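Local coordinates for protein manganese-dependent ADP-ribose/CDP-alcohol diphosphatase (Danio rerio, PDB 2NXF) that probably hydrolyses ADP-ribose and CDP-alcohols such as CDP-choline at a dinuclear metal centre, at residues D3-F8 against S137-F142; A149-V154 against G200-Q205. All blocks are in the same frame, centred on the assembly; numbering follows the deposited sequence.

Contact 1 of 2, residues D3-F8 against S137-F142; sequences DPVFTF and SPAPNF
Pro-138 lays its CB over one face of the Phe-6 ring. This is a CH-pi contact: CB lies 3.7 Å from the ring centroid and 23° off the ring normal. It is displaced toward the rim, and CZ of Phe-6 is the ring atom closest to it, at 3.4 Å. CG of Phe-6 stands anti to the backbone N (chi1 -166°). The two side chains cross at about a right angle. The O of Pro-138 lies 3.6 Å from CE1 of the same ring. Ala-139 follows with a single methyl that serves two neighbours. Its CB is 3.8 Å from Val-5 CG1 and 3.9 Å from Phe-6 CB. Pro-140 adds a looser touch of its CD to Val-5 CG1. With Asn-141 it forms the middle of a type II beta turn, closed by the bond from Phe-142 N to Ala-139 O. Phe-142 completes the patch: its CE2 lies 3.9 Å from Val-5 CG1, and the two side chains cross obliquely. Phe-142 O accepts from Ser-137 OG over 2.7 Å, which links the two ends of the segment. Between the segments the contact itself is apolar. It is packing between the two sheets of the calcineurin-like sandwich. Val-5 and Phe-6 form a classic beta bulge opposite Leu-301 of strand 295-301, at the start of strand 6-11. Phe-6 also packs on Cys-54 of strand 54-57. Phe-142 begins strand 142-146 of the other sheet and touches Arg-222 of strand 222-227 and Leu-301.

Contact 2 of 2, residues A149-V154 against G200-Q205; sequences AYDLSV and GFSEQQ
Asp-151 reaches from its loop to the first residues of helix 203-219. Its CB lies 3.6 Å from Gly-200 O and also close to Gln-205 NE2. CG stands anti to the backbone N (chi1 178°), and Ser-202 OG is 3.5 Å from this CG. At the tip, OD2 accepts three hydrogen bonds. Ser-202 OG donates to it over 2.7 Å from the syn side. Gln-205 NE2 donates over 2.9 Å from the anti side, with the amide plane turned 38° from the carboxylate. Ser-202 N comes from above the carboxylate plane, 3.0 Å from Asp-151 OD2. The other oxygen, OD1, forms salt bridges with Lys-163 and Arg-157. Two basic groups and three donors would be expected to stabilise the ionised form. Ser-202 is the N-cap, and its OG also accepts from Gln-205 N, so the aspartate backs the cap from a second shell. An alanine here would probably leave Ser-202 N and the Gln-205 amide without this acceptor, and Lys-163 and Arg-157 without this counter-charge. Beside the carboxylate, Leu-152 and Gly-200 form a single antiparallel hydrogen-bonded bridge, with Gly-200 N 2.8 Å from Leu-152 O. Ala-149 CB meets Phe-201 CZ at 3.7 Å. Gln-205 OE1 is bound by Asp-148 N. Tyr-150 has its side chain close to the zinc ligands Asn-96 and His-265, and its OH bonds to Phe-197 O. Leu-152 packs on Lys-163 and Ser-167 of helix 162-174, while Ala-149 and Phe-201 touch Ser-227 of strand 222-227.

How the contacts relate
From the N terminus, contact 1 opens at the start of strand 6-11. It closes after 128 intervening residues, at the turn before strand 142-146. That long loop carries the zinc ligands Asp-13, Gln-15, Asp-60 and Asn-96. Strand 142-146 then leads straight to residues 149-154, where contact 2 opens. It closes a shorter loop, which includes helix 162-174, at the start of helix 203-219. The two loops follow in series and neither nest nor cross. The centres of contacts 1 and 2 are about 29 Å apart. Their nearest atoms are about 16 Å apart, so the two do not touch. Contact 1 joins the two sheets away from the metal site. Contact 2 ties the loop near the second zinc site to a helix start.

Contact 1 of 2, residues D3-F8 against S137-F142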
loop_
_atom_site.group_PDB
_atom_site.type_symbol
_atom_site.label_atom_id
_atom_site.label_comp_id
_atom_site.label_asym_id
_atom_site.label_seq_id
_atom_site.Cartn_x
_atom_site.Cartn_y
_atom_site.Cartn_z
ATOM N N ASP A 3 24.580 7.112 11.967
ATOM C CA ASP A 3 24.027 8.300 11.226
ATOM C C ASP A 3 23.254 7.909 9.943
ATOM O O ASP A 3 23.876 7.454 8.974
ATOM C CB ASP A 3 25.180 9.250 10.882
ATOM C CG ASP A 3 24.717 10.499 10.121
ATOM O OD1 ASP A 3 23.520 10.863 10.191
ATOM O OD2 ASP A 3 25.561 11.124 9.451
ATOM N N PRO A 4 21.909 8.120 9.913
ATOM C CA PRO A 4 21.114 7.596 8.777
ATOM C C PRO A 4 21.298 8.348 7.459
ATOM O O PRO A 4 21.503 9.567 7.459
ATOM C CB PRO A 4 19.656 7.709 9.254
ATOM C CG PRO A 4 19.649 8.690 10.341
ATOM C CD PRO A 4 21.057 8.824 10.896
ATOM N N VAL A 5 21.265 7.600 6.358
ATOM C CA VAL A 5 21.336 8.164 5.018
ATOM C C VAL A 5 20.013 8.853 4.672
ATOM O O VAL A 5 19.998 9.871 3.969
ATOM C CB VAL A 5 21.647 7.064 3.963
ATOM C CG1 VAL A 5 21.665 7.636 2.549
ATOM C CG2 VAL A 5 22.978 6.390 4.269
ATOM N N PHE A 6 18.904 8.282 5.148
ATOM C CA PHE A 6 17.581 8.774 4.800
ATOM C C PHE A 6 16.586 8.329 5.861
ATOM O O PHE A 6 16.730 7.248 6.428
ATOM C CB PHE A 6 17.166 8.214 3.428
ATOM C CG PHE A 6 15.968 8.901 2.811
ATOM C CD1 PHE A 6 16.074 10.199 2.292
ATOM C CD2 PHE A 6 14.746 8.240 2.711
ATOM C CE1 PHE A 6 14.943 10.816 1.700
ATOM C CE2 PHE A 6 13.624 8.853 2.130
ATOM C CZ PHE A 6 13.733 10.146 1.628
ATOM N N THR A 7 15.575 9.157 6.106
ATOM C CA THR A 7 14.603 8.915 7.183
ATOM C C THR A 7 13.219 9.240 6.637
ATOM O O THR A 7 13.018 10.307 6.062
ATOM C CB THR A 7 14.892 9.845 8.401
ATOM O OG1 THR A 7 16.209 9.597 8.931
ATOM C CG2 THR A 7 13.858 9.631 9.492
ATOM N N PHE A 8 12.260 8.320 6.785
ATOM C CA PHE A 8 10.923 8.575 6.221
ATOM C C PHE A 8 9.821 8.011 7.105
ATOM O O PHE A 8 10.030 7.007 7.770
ATOM C CB PHE A 8 10.793 8.075 4.782
ATOM C CG PHE A 8 10.970 6.580 4.612
ATOM C CD1 PHE A 8 9.870 5.744 4.415
ATOM C CD2 PHE A 8 12.255 6.022 4.608
ATOM C CE1 PHE A 8 10.044 4.373 4.226
ATOM C CE2 PHE A 8 12.445 4.653 4.441
ATOM C CZ PHE A 8 11.345 3.832 4.252
ATOM N N SER A 137 14.989 7.860 -6.779
ATOM C CA SER A 137 15.999 7.679 -5.764
ATOM C C SER A 137 15.962 8.849 -4.780
ATOM O O SER A 137 16.292 9.962 -5.154
ATOM C CB SER A 137 17.381 7.557 -6.405
ATOM O OG SER A 137 18.368 7.478 -5.395
ATOM N N PRO A 138 15.582 8.584 -3.516
ATOM C CA PRO A 138 15.508 9.618 -2.479
ATOM C C PRO A 138 16.869 9.984 -1.877
ATOM O O PRO A 138 17.008 11.047 -1.253
ATOM C CB PRO A 138 14.638 8.953 -1.410
ATOM C CG PRO A 138 14.965 7.487 -1.526
ATOM C CD PRO A 138 15.175 7.258 -3.008
ATOM N N ALA A 139 17.867 9.118 -2.070
ATOM C CA ALA A 139 19.167 9.236 -1.406
ATOM C C ALA A 139 20.149 8.318 -2.122
ATOM O O ALA A 139 19.724 7.315 -2.711
ATOM C CB ALA A 139 19.044 8.826 0.062
ATOM N N PRO A 140 21.455 8.629 -2.055
ATOM C CA PRO A 140 22.447 7.832 -2.771
ATOM C C PRO A 140 22.366 6.349 -2.407
ATOM O O PRO A 140 22.313 6.016 -1.221
ATOM C CB PRO A 140 23.785 8.426 -2.293
ATOM C CG PRO A 140 23.451 9.834 -1.935
ATOM C CD PRO A 140 22.089 9.742 -1.312
ATOM N N ASN A 141 22.334 5.488 -3.431
ATOM C CA ASN A 141 22.335 4.020 -3.270
ATOM C C ASN A 141 20.996 3.418 -2.827
ATOM O O ASN A 141 20.941 2.227 -2.488
ATOM C CB ASN A 141 23.456 3.546 -2.315
ATOM C CG ASN A 141 24.827 4.087 -2.694
ATOM O OD1 ASN A 141 25.496 4.752 -1.893
ATOM N ND2 ASN A 141 25.257 3.800 -3.914
ATOM N N PHE A 142 19.948 4.238 -2.801
ATOM C CA PHE A 142 18.590 3.768 -2.461
ATOM C C PHE A 142 17.591 4.124 -3.524
ATOM O O PHE A 142 17.723 5.162 -4.199
ATOM C CB PHE A 142 18.126 4.327 -1.109
ATOM C CG PHE A 142 18.923 3.804 0.038
ATOM C CD1 PHE A 142 18.610 2.572 0.596
ATOM C CD2 PHE A 142 20.018 4.516 0.537
ATOM C CE1 PHE A 142 19.374 2.051 1.639
ATOM C CE2 PHE A 142 20.782 4.008 1.598
ATOM C CZ PHE A 142 20.455 2.777 2.141
#

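Contact 2 of 2, residues A149-V154 against G200-Q205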
loop_
_atom_site.group_PDB
_atom_site.type_symbol
_atom_site.label_atom_id
_atom_site.label_comp_id
_atom_site.label_asym_id
_atom_site.label_seq_id
_atom_site.Cartn_x
_atom_site.Cartn_y
_atom_site.Cartn_z
ATOM N N ALA A 149 -1.353 -1.920 -7.366
ATOM C CA ALA A 149 -1.869 -3.270 -7.152
ATOM C C ALA A 149 -3.297 -3.462 -7.700
ATOM O O ALA A 149 -3.833 -4.581 -7.623
ATOM C CB ALA A 149 -1.837 -3.620 -5.654
ATOM N N TYR A 150 -3.889 -2.391 -8.235
ATOM C CA TYR A 150 -5.211 -2.440 -8.898
ATOM C C TYR A 150 -5.131 -2.173 -10.402
ATOM O O TYR A 150 -6.124 -1.869 -11.049
ATOM C CB TYR A 150 -6.229 -1.517 -8.193
ATOM C CG TYR A 150 -6.471 -2.023 -6.794
ATOM C CD1 TYR A 150 -7.509 -2.928 -6.523
ATOM C CD2 TYR A 150 -5.586 -1.690 -5.750
ATOM C CE1 TYR A 150 -7.701 -3.436 -5.246
ATOM C CE2 TYR A 150 -5.766 -2.196 -4.473
ATOM C CZ TYR A 150 -6.812 -3.082 -4.229
ATOM O OH TYR A 150 -7.023 -3.603 -2.967
ATOM N N ASP A 151 -3.924 -2.323 -10.937
ATOM C CA ASP A 151 -3.671 -2.257 -12.372
ATOM C C ASP A 151 -4.599 -3.264 -13.073
ATOM O O ASP A 151 -5.343 -2.918 -14.000
ATOM C CB ASP A 151 -2.182 -2.588 -12.550
ATOM C CG ASP A 151 -1.727 -2.629 -13.983
ATOM O OD1 ASP A 151 -2.489 -2.322 -14.926
ATOM O OD2 ASP A 151 -0.539 -2.991 -14.137
ATOM N N LEU A 152 -4.554 -4.513 -12.617
ATOM C CA LEU A 152 -5.602 -5.458 -12.984
ATOM C C LEU A 152 -6.607 -5.457 -11.846
ATOM O O LEU A 152 -6.280 -5.857 -10.741
ATOM C CB LEU A 152 -5.012 -6.858 -13.195
ATOM C CG LEU A 152 -3.946 -6.982 -14.288
ATOM C CD1 LEU A 152 -3.551 -8.445 -14.392
ATOM C CD2 LEU A 152 -4.447 -6.458 -15.631
ATOM N N SER A 153 -7.813 -4.968 -12.105
ATOM C CA SER A 153 -8.878 -4.978 -11.103
ATOM C C SER A 153 -10.187 -4.696 -11.801
ATOM O O SER A 153 -10.206 -4.226 -12.947
ATOM C CB SER A 153 -8.633 -3.905 -10.034
ATOM O OG SER A 153 -8.758 -2.583 -10.568
ATOM N N VAL A 154 -11.289 -5.006 -11.125
ATOM C CA VAL A 154 -12.577 -4.583 -11.650
ATOM C C VAL A 154 -13.008 -3.251 -11.033
ATOM O O VAL A 154 -13.836 -2.548 -11.600
ATOM C CB VAL A 154 -13.672 -5.662 -11.499
ATOM C CG1 VAL A 154 -13.351 -6.868 -12.369
ATOM C CG2 VAL A 154 -13.846 -6.065 -10.038
ATOM N N GLY A 200 -4.410 -7.208 -9.209
ATOM C CA GLY A 200 -3.097 -7.692 -9.571
ATOM C C GLY A 200 -2.281 -6.707 -10.386
ATOM O O GLY A 200 -2.724 -5.582 -10.688
ATOM N N PHE A 201 -1.098 -7.178 -10.781
ATOM C CA PHE A 201 -0.128 -6.354 -11.505
ATOM C C PHE A 201 -0.041 -6.849 -12.951
ATOM O O PHE A 201 0.194 -8.043 -13.199
ATOM C CB PHE A 201 1.242 -6.468 -10.820
ATOM C CG PHE A 201 1.198 -6.181 -9.331
ATOM C CD1 PHE A 201 1.370 -4.874 -8.843
ATOM C CD2 PHE A 201 0.988 -7.225 -8.413
ATOM C CE1 PHE A 201 1.328 -4.597 -7.460
ATOM C CE2 PHE A 201 0.930 -6.963 -7.011
ATOM C CZ PHE A 201 1.121 -5.649 -6.530
ATOM N N SER A 202 -0.216 -5.938 -13.910
ATOM C CA SER A 202 -0.156 -6.332 -15.323
ATOM C C SER A 202 1.254 -6.802 -15.723
ATOM O O SER A 202 2.249 -6.447 -15.059
ATOM C CB SER A 202 -0.616 -5.193 -16.262
ATOM O OG SER A 202 0.369 -4.166 -16.336
ATOM N N GLU A 203 1.322 -7.581 -16.804
ATOM C CA GLU A 203 2.587 -8.007 -17.361
ATOM C C GLU A 203 3.458 -6.767 -17.650
ATOM O O GLU A 203 4.678 -6.772 -17.415
ATOM C CB GLU A 203 2.341 -8.844 -18.626
ATOM C CG GLU A 203 3.584 -9.251 -19.355
ATOM C CD GLU A 203 3.250 -9.929 -20.670
ATOM O OE1 GLU A 203 2.750 -9.244 -21.595
ATOM O OE2 GLU A 203 3.483 -11.150 -20.786
ATOM N N GLN A 204 2.825 -5.701 -18.153
ATOM C CA GLN A 204 3.570 -4.480 -18.467
ATOM C C GLN A 204 4.208 -3.913 -17.197
ATOM O O GLN A 204 5.404 -3.515 -17.185
ATOM C CB GLN A 204 2.662 -3.441 -19.126
ATOM C CG GLN A 204 3.382 -2.129 -19.433
ATOM C CD GLN A 204 2.527 -1.144 -20.217
ATOM O OE1 GLN A 204 1.304 -1.283 -20.318
ATOM N NE2 GLN A 204 3.174 -0.143 -20.775
ATOM N N GLN A 205 3.418 -3.884 -16.114
ATOM C CA GLN A 205 3.937 -3.371 -14.841
ATOM C C GLN A 205 5.051 -4.267 -14.282
ATOM O O GLN A 205 6.061 -3.771 -13.768
ATOM C CB GLN A 205 2.824 -3.184 -13.807
ATOM C CG GLN A 205 3.344 -2.462 -12.537
ATOM C CD GLN A 205 2.309 -2.216 -11.465
ATOM O OE1 GLN A 205 2.653 -1.694 -10.400
ATOM N NE2 GLN A 205 1.035 -2.572 -11.731
#